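Local coordinates for tail fiber protein (Acinetobacter phage AM24, PDB 5W5P), which serves as a trimeric tailspike that probably recognises, and may degrade, the capsular polysaccharide of the Acinetobacter host, at residues Leu346-Thr358 with Tyr380-Thr392. Numbering follows the deposited sequence.
Sequences LPTLKCLIELGKT and YKADVNYADVKFT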
ATOM      1  N   LEU A 346      12.878  21.540   9.466  1.00 47.74           N
ATOM      2  CA  LEU A 346      13.936  20.624   9.049  1.00 45.52           C
ATOM      3  C   LEU A 346      15.344  21.121   9.359  1.00 46.26           C
ATOM      4  O   LEU A 346      16.167  20.299   9.800  1.00 44.91           O
ATOM      5  CB  LEU A 346      13.800  20.308   7.553  1.00 43.33           C
ATOM      6  CG  LEU A 346      14.355  18.957   7.099  1.00 41.24           C
ATOM      7  CD1 LEU A 346      13.566  18.439   5.919  1.00 37.34           C
ATOM      8  CD2 LEU A 346      15.834  19.054   6.752  1.00 42.02           C
ATOM      9  N   PRO A 347      15.705  22.392   9.146  1.00 43.89           N
ATOM     10  CA  PRO A 347      17.064  22.823   9.518  1.00 42.32           C
ATOM     11  C   PRO A 347      17.365  22.706  11.005  1.00 42.67           C
ATOM     12  O   PRO A 347      18.543  22.639  11.375  1.00 56.28           O
ATOM     13  CB  PRO A 347      17.111  24.280   9.047  1.00 43.47           C
ATOM     14  CG  PRO A 347      16.110  24.346   7.953  1.00 42.82           C
ATOM     15  CD  PRO A 347      14.999  23.443   8.388  1.00 43.38           C
ATOM     16  N   THR A 348      16.350  22.666  11.869  1.00 42.28           N
ATOM     17  CA  THR A 348      16.598  22.525  13.300  1.00 44.85           C
ATOM     18  C   THR A 348      16.522  21.067  13.757  1.00 42.27           C
ATOM     19  O   THR A 348      17.430  20.583  14.438  1.00 43.78           O
ATOM     20  CB  THR A 348      15.611  23.382  14.098  1.00 48.70           C
ATOM     21  OG1 THR A 348      15.826  24.766  13.795  1.00 53.63           O
ATOM     22  CG2 THR A 348      15.814  23.171  15.592  1.00 43.60           C
ATOM     23  N   LEU A 349      15.452  20.357  13.392  1.00 40.79           N
ATOM     24  CA  LEU A 349      15.337  18.949  13.755  1.00 41.63           C
ATOM     25  C   LEU A 349      16.282  18.066  12.953  1.00 39.99           C
ATOM     26  O   LEU A 349      16.649  16.986  13.427  1.00 39.02           O
ATOM     27  CB  LEU A 349      13.896  18.475  13.570  1.00 43.80           C
ATOM     28  CG  LEU A 349      12.861  19.267  14.373  1.00 45.34           C
ATOM     29  CD1 LEU A 349      11.471  18.690  14.175  1.00 45.82           C
ATOM     30  CD2 LEU A 349      13.238  19.290  15.853  1.00 42.84           C
ATOM     31  N   LYS A 350      16.686  18.511  11.761  1.00 40.21           N
ATOM     32  CA  LYS A 350      17.630  17.795  10.901  1.00 40.62           C
ATOM     33  C   LYS A 350      17.150  16.375  10.611  1.00 38.29           C
ATOM     34  O   LYS A 350      17.883  15.397  10.763  1.00 42.27           O
ATOM     35  CB  LYS A 350      19.037  17.799  11.504  1.00 42.89           C
ATOM     36  CG  LYS A 350      19.652  19.178  11.569  1.00 41.49           C
ATOM     37  CD  LYS A 350      21.048  19.127  12.148  1.00 44.70           C
ATOM     38  CE  LYS A 350      21.680  20.506  12.192  1.00 47.58           C
ATOM     39  NZ  LYS A 350      21.710  21.145  10.851  1.00 51.26           N
ATOM     40  N   CYS A 351      15.895  16.271  10.186  1.00 37.96           N
ATOM     41  CA  CYS A 351      15.313  14.995   9.810  1.00 36.89           C
ATOM     42  C   CYS A 351      14.058  15.251   8.989  1.00 37.62           C
ATOM     43  O   CYS A 351      13.438  16.312   9.090  1.00 37.31           O
ATOM     44  CB  CYS A 351      14.991  14.137  11.040  1.00 41.28           C
ATOM     45  SG  CYS A 351      13.625  14.727  12.063  1.00 44.52           S
ATOM     46  N   LEU A 352      13.704  14.269   8.159  1.00 35.49           N
ATOM     47  CA  LEU A 352      12.447  14.313   7.428  1.00 34.99           C
ATOM     48  C   LEU A 352      11.292  13.785   8.263  1.00 43.25           C
ATOM     49  O   LEU A 352      10.160  14.265   8.129  1.00 44.37           O
ATOM     50  CB  LEU A 352      12.564  13.502   6.138  1.00 34.70           C
ATOM     51  CG  LEU A 352      13.074  14.290   4.935  1.00 39.35           C
ATOM     52  CD1 LEU A 352      13.368  13.353   3.784  1.00 40.55           C
ATOM     53  CD2 LEU A 352      12.053  15.357   4.530  1.00 35.26           C
ATOM     54  N   ILE A 353      11.557  12.802   9.119  1.00 38.84           N
ATOM     55  CA  ILE A 353      10.543  12.207   9.976  1.00 35.38           C
ATOM     56  C   ILE A 353      11.130  12.043  11.370  1.00 38.30           C
ATOM     57  O   ILE A 353      12.262  11.574  11.525  1.00 42.20           O
ATOM     58  CB  ILE A 353      10.051  10.849   9.436  1.00 34.44           C
ATOM     59  CG1 ILE A 353       9.304  11.043   8.115  1.00 35.66           C
ATOM     60  CG2 ILE A 353       9.163  10.157  10.464  1.00 33.16           C
ATOM     61  CD1 ILE A 353       9.021   9.755   7.381  1.00 37.38           C
ATOM     62  N   GLU A 354      10.372  12.448  12.378  1.00 38.27           N
ATOM     63  CA  GLU A 354      10.709  12.200  13.767  1.00 38.97           C
ATOM     64  C   GLU A 354       9.686  11.234  14.343  1.00 41.82           C
ATOM     65  O   GLU A 354       8.480  11.424  14.164  1.00 43.03           O
ATOM     66  CB  GLU A 354      10.733  13.501  14.568  1.00 39.53           C
ATOM     67  CG  GLU A 354      10.757  13.294  16.073  1.00 41.22           C
ATOM     68  CD  GLU A 354      10.697  14.598  16.842  1.00 45.75           C
ATOM     69  OE1 GLU A 354      11.541  15.485  16.587  1.00 45.09           O
ATOM     70  OE2 GLU A 354       9.801  14.738  17.705  1.00 49.77           O
ATOM     71  N   LEU A 355      10.171  10.188  15.006  1.00 43.51           N
ATOM     72  CA  LEU A 355       9.334   9.230  15.709  1.00 42.68           C
ATOM     73  C   LEU A 355       9.695   9.241  17.187  1.00 44.97           C
ATOM     74  O   LEU A 355      10.685   9.845  17.608  1.00 43.89           O
ATOM     75  CB  LEU A 355       9.497   7.812  15.137  1.00 34.07           C
ATOM     76  CG  LEU A 355       9.290   7.631  13.630  1.00 40.47           C
ATOM     77  CD1 LEU A 355       9.555   6.186  13.206  1.00 34.49           C
ATOM     78  CD2 LEU A 355       7.886   8.091  13.198  1.00 33.22           C
ATOM     79  N   GLY A 356       8.872   8.563  17.981  1.00 48.11           N
ATOM     80  CA  GLY A 356       9.231   8.314  19.358  1.00 47.47           C
ATOM     81  C   GLY A 356      10.189   7.146  19.486  1.00 46.31           C
ATOM     82  O   GLY A 356      10.113   6.166  18.745  1.00 46.91           O
ATOM     83  N   LYS A 357      11.104   7.248  20.447  1.00 43.64           N
ATOM     84  CA  LYS A 357      11.156   8.356  21.390  1.00 40.14           C
ATOM     85  C   LYS A 357      12.113   9.450  20.936  1.00 44.11           C
ATOM     86  O   LYS A 357      13.209   9.173  20.442  1.00 49.75           O
ATOM     87  CB  LYS A 357      11.572   7.846  22.779  1.00 42.08           C
ATOM     88  CG  LYS A 357      12.446   8.804  23.585  1.00 39.16           C
ATOM     89  CD  LYS A 357      12.942   8.162  24.873  1.00 41.09           C
ATOM     90  CE  LYS A 357      11.811   7.930  25.863  1.00 40.87           C
ATOM     91  NZ  LYS A 357      11.308   9.200  26.464  1.00 41.22           N
ATOM     92  N   THR A 358      11.689  10.699  21.114  1.00 42.41           N
ATOM     93  CA  THR A 358      12.546  11.859  20.894  1.00 40.26           C
ATOM     94  C   THR A 358      12.211  12.870  21.979  1.00 44.01           C
ATOM     95  O   THR A 358      11.087  13.380  22.028  1.00 47.00           O
ATOM     96  CB  THR A 358      12.351  12.454  19.498  1.00 41.35           C
ATOM     97  OG1 THR A 358      12.708  11.477  18.511  1.00 40.44           O
ATOM     98  CG2 THR A 358      13.231  13.683  19.316  1.00 38.41           C
ATOM     99  N   TYR A 380      22.423  18.202   3.583  1.00 42.21           N
ATOM    100  CA  TYR A 380      22.275  17.094   4.516  1.00 46.60           C
ATOM    101  C   TYR A 380      22.950  15.817   4.038  1.00 45.35           C
ATOM    102  O   TYR A 380      22.814  14.775   4.686  1.00 46.86           O
ATOM    103  CB  TYR A 380      20.792  16.857   4.804  1.00 43.20           C
ATOM    104  CG  TYR A 380      20.163  18.108   5.343  1.00 43.67           C
ATOM    105  CD1 TYR A 380      20.473  18.557   6.620  1.00 41.03           C
ATOM    106  CD2 TYR A 380      19.302  18.867   4.568  1.00 46.75           C
ATOM    107  CE1 TYR A 380      19.927  19.713   7.121  1.00 42.92           C
ATOM    108  CE2 TYR A 380      18.747  20.029   5.062  1.00 51.56           C
ATOM    109  CZ  TYR A 380      19.069  20.449   6.342  1.00 48.98           C
ATOM    110  OH  TYR A 380      18.520  21.605   6.847  1.00 54.91           O
ATOM    111  N   LYS A 381      23.688  15.877   2.930  1.00 43.60           N
ATOM    112  CA  LYS A 381      24.468  14.720   2.511  1.00 46.55           C
ATOM    113  C   LYS A 381      25.645  14.464   3.445  1.00 46.27           C
ATOM    114  O   LYS A 381      25.977  13.303   3.706  1.00 45.08           O
ATOM    115  CB  LYS A 381      24.951  14.910   1.073  1.00 46.29           C
ATOM    116  CG  LYS A 381      23.827  14.878   0.052  1.00 43.51           C
ATOM    117  CD  LYS A 381      24.335  15.202  -1.335  1.00 42.88           C
ATOM    118  CE  LYS A 381      23.202  15.189  -2.348  1.00 42.47           C
ATOM    119  NZ  LYS A 381      23.695  15.585  -3.695  1.00 46.05           N
ATOM    120  N   ALA A 382      26.268  15.522   3.973  1.00 45.02           N
ATOM    121  CA  ALA A 382      27.455  15.406   4.818  1.00 44.85           C
ATOM    122  C   ALA A 382      27.228  15.898   6.245  1.00 46.64           C
ATOM    123  O   ALA A 382      28.196  16.038   7.002  1.00 48.91           O
ATOM    124  CB  ALA A 382      28.625  16.166   4.193  1.00 45.27           C
ATOM    125  N   ASP A 383      25.983  16.166   6.628  1.00 45.32           N
ATOM    126  CA  ASP A 383      25.651  16.621   7.974  1.00 44.66           C
ATOM    127  C   ASP A 383      25.588  15.415   8.903  1.00 46.60           C
ATOM    128  O   ASP A 383      24.621  14.646   8.861  1.00 41.37           O
ATOM    129  CB  ASP A 383      24.318  17.368   7.948  1.00 45.57           C
ATOM    130  CG  ASP A 383      24.018  18.100   9.246  1.00 45.45           C
ATOM    131  OD1 ASP A 383      24.583  17.734  10.300  1.00 46.75           O
ATOM    132  OD2 ASP A 383      23.194  19.040   9.211  1.00 47.16           O
ATOM    133  N   VAL A 384      26.606  15.257   9.759  1.00 47.07           N
ATOM    134  CA  VAL A 384      26.680  14.090  10.640  1.00 42.59           C
ATOM    135  C   VAL A 384      25.528  14.051  11.632  1.00 47.57           C
ATOM    136  O   VAL A 384      25.243  12.993  12.203  1.00 45.25           O
ATOM    137  CB  VAL A 384      28.036  14.033  11.387  1.00 43.59           C
ATOM    138  CG1 VAL A 384      29.196  14.166  10.412  1.00 44.39           C
ATOM    139  CG2 VAL A 384      28.119  15.097  12.479  1.00 44.47           C
ATOM    140  N   ASN A 385      24.847  15.175  11.850  1.00 49.07           N
ATOM    141  CA  ASN A 385      23.725  15.222  12.776  1.00 41.68           C
ATOM    142  C   ASN A 385      22.386  15.004  12.093  1.00 40.61           C
ATOM    143  O   ASN A 385      21.349  15.118  12.750  1.00 40.23           O
ATOM    144  CB  ASN A 385      23.711  16.552  13.530  1.00 42.65           C
ATOM    145  CG  ASN A 385      24.730  16.587  14.653  1.00 49.31           C
ATOM    146  OD1 ASN A 385      24.641  15.813  15.604  1.00 48.68           O
ATOM    147  ND2 ASN A 385      25.713  17.474  14.539  1.00 44.85           N
ATOM    148  N   TYR A 386      22.381  14.680  10.801  1.00 41.49           N
ATOM    149  CA  TYR A 386      21.149  14.461  10.057  1.00 39.72           C
ATOM    150  C   TYR A 386      20.864  12.971   9.911  1.00 41.47           C
ATOM    151  O   TYR A 386      21.775  12.169   9.682  1.00 43.50           O
ATOM    152  CB  TYR A 386      21.216  15.102   8.664  1.00 41.17           C
ATOM    153  CG  TYR A 386      19.968  14.834   7.848  1.00 40.32           C
ATOM    154  CD1 TYR A 386      18.887  15.703   7.899  1.00 40.83           C
ATOM    155  CD2 TYR A 386      19.857  13.700   7.055  1.00 38.04           C
ATOM    156  CE1 TYR A 386      17.733  15.455   7.178  1.00 39.05           C
ATOM    157  CE2 TYR A 386      18.709  13.442   6.338  1.00 39.06           C
ATOM    158  CZ  TYR A 386      17.650  14.324   6.400  1.00 37.88           C
ATOM    159  OH  TYR A 386      16.507  14.062   5.680  1.00 39.12           O
ATOM    160  N   ALA A 387      19.587  12.610  10.025  1.00 41.29           N
ATOM    161  CA  ALA A 387      19.107  11.289   9.646  1.00 39.86           C
ATOM    162  C   ALA A 387      17.702  11.448   9.088  1.00 41.60           C
ATOM    163  O   ALA A 387      16.932  12.269   9.585  1.00 42.82           O
ATOM    164  CB  ALA A 387      19.104  10.317  10.830  1.00 36.66           C
ATOM    165  N   ASP A 388      17.375  10.671   8.051  1.00 41.31           N
ATOM    166  CA  ASP A 388      16.055  10.794   7.435  1.00 37.75           C
ATOM    167  C   ASP A 388      14.941  10.555   8.452  1.00 39.18           C
ATOM    168  O   ASP A 388      13.943  11.283   8.468  1.00 38.94           O
ATOM    169  CB  ASP A 388      15.923   9.827   6.256  1.00 37.56           C
ATOM    170  CG  ASP A 388      16.759  10.248   5.054  1.00 38.80           C
ATOM    171  OD1 ASP A 388      16.698  11.432   4.659  1.00 39.18           O
ATOM    172  OD2 ASP A 388      17.475   9.388   4.495  1.00 39.30           O
ATOM    173  N   VAL A 389      15.100   9.554   9.318  1.00 40.67           N
ATOM    174  CA  VAL A 389      14.106   9.194  10.330  1.00 38.63           C
ATOM    175  C   VAL A 389      14.810   9.187  11.684  1.00 39.19           C
ATOM    176  O   VAL A 389      15.688   8.349  11.923  1.00 41.70           O
ATOM    177  CB  VAL A 389      13.458   7.831  10.044  1.00 40.21           C
ATOM    178  CG1 VAL A 389      12.375   7.517  11.070  1.00 38.76           C
ATOM    179  CG2 VAL A 389      12.901   7.781   8.619  1.00 33.52           C
ATOM    180  N   LYS A 390      14.430  10.106  12.570  1.00 42.27           N
ATOM    181  CA  LYS A 390      15.081  10.272  13.867  1.00 43.04           C
ATOM    182  C   LYS A 390      14.201   9.732  14.987  1.00 41.83           C
ATOM    183  O   LYS A 390      13.016  10.079  15.078  1.00 39.89           O
ATOM    184  CB  LYS A 390      15.409  11.742  14.137  1.00 41.26           C
ATOM    185  CG  LYS A 390      16.837  12.109  13.809  1.00 42.66           C
ATOM    186  CD  LYS A 390      17.163  13.529  14.225  1.00 42.77           C
ATOM    187  CE  LYS A 390      18.540  13.918  13.724  1.00 41.13           C
ATOM    188  NZ  LYS A 390      18.804  15.362  13.892  1.00 43.91           N
ATOM    189  N   PHE A 391      14.792   8.907  15.848  1.00 40.07           N
ATOM    190  CA  PHE A 391      14.094   8.316  16.983  1.00 40.00           C
ATOM    191  C   PHE A 391      15.120   7.622  17.873  1.00 42.68           C
ATOM    192  O   PHE A 391      16.270   7.405  17.481  1.00 41.67           O
ATOM    193  CB  PHE A 391      13.011   7.328  16.530  1.00 39.79           C
ATOM    194  CG  PHE A 391      13.541   6.149  15.759  1.00 38.51           C
ATOM    195  CD1 PHE A 391      13.706   6.219  14.386  1.00 42.04           C
ATOM    196  CD2 PHE A 391      13.865   4.966  16.407  1.00 40.21           C
ATOM    197  CE1 PHE A 391      14.190   5.129  13.675  1.00 43.57           C
ATOM    198  CE2 PHE A 391      14.350   3.876  15.704  1.00 35.04           C
ATOM    199  CZ  PHE A 391      14.511   3.958  14.337  1.00 40.07           C
ATOM    200  N   THR A 392      14.685   7.275  19.083  1.00 41.96           N
ATOM    201  CA  THR A 392      15.474   6.468  20.006  1.00 41.38           C
ATOM    202  C   THR A 392      14.694   5.199  20.320  1.00 42.96           C
ATOM    203  O   THR A 392      13.549   5.267  20.783  1.00 45.84           O
ATOM    204  CB  THR A 392      15.792   7.239  21.288  1.00 42.65           C
ATOM    205  OG1 THR A 392      16.289   8.541  20.955  1.00 45.52           O
ATOM    206  CG2 THR A 392      16.831   6.502  22.110  1.00 39.61           C
TER
HETATM  207  O   HOH W   1      11.489   3.972  19.204  1.00 46.61           O
HETATM  208  O   HOH W   2      15.552  10.712  19.019  1.00 41.89           O
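Ile353 and Val389 are paired in register on two short parallel strands, their side chains on the same face. Backbone hydrogen bonds join the strands: Ile353 N gives to Asp388 O (2.9 Å), Lys390 N to Ile353 O (2.8 Å) and Leu355 N to Lys390 O (2.8 Å), the last nearly straight at 171°. Asp388 O also takes a weak bond from Leu352 N. Past the strands, where a cis peptide links Gly356 to Lys357, Lys357 and Thr392 exchange a backbone bond each way. A water joins the hydroxyls of Thr358 and Thr392. The two strands belong to successive rungs and lie side by side in one of the parallel sheets of a right-handed beta-helix, the fold common in phage tailspikes, next to strand 321-328. On the inward face Leu355 CD1 rests against Val389 CG1 (3.8 Å), and both side chains reach Phe369 of strand 365-375. Glu354 and Lys390 point to the other face. The extended chain of Lys390 runs past Cys351 CB, and its NZ is gripped by carbonyls from both segments: Leu349 O at 2.7 Å, Asn385 O at 2.8 Å and, weakly, Lys350 O. It thereby ties the end of helix 346-349 to the turn 383-386. A salt bridge reaches the same turn: Lys350, bent at its last torsion (chi4 -56°), brings NZ onto the syn lone pair of Asp383 OD2, while OD1 accepts from Asn385 N in an Asx turn. Among the aromatic contacts, Leu346 CD2 sits over one face of the Tyr380 ring, 3.9 Å from its centroid, in a CH-pi contact; Tyr380 OH bonds to Asn342. The Tyr386 ring lies beside the Lys350-Cys351 backbone, and its hydroxyl, against Leu352 CG, donates to the anti side of Asp388 OD1, whose partner oxygen OD2 bonds to Thr413.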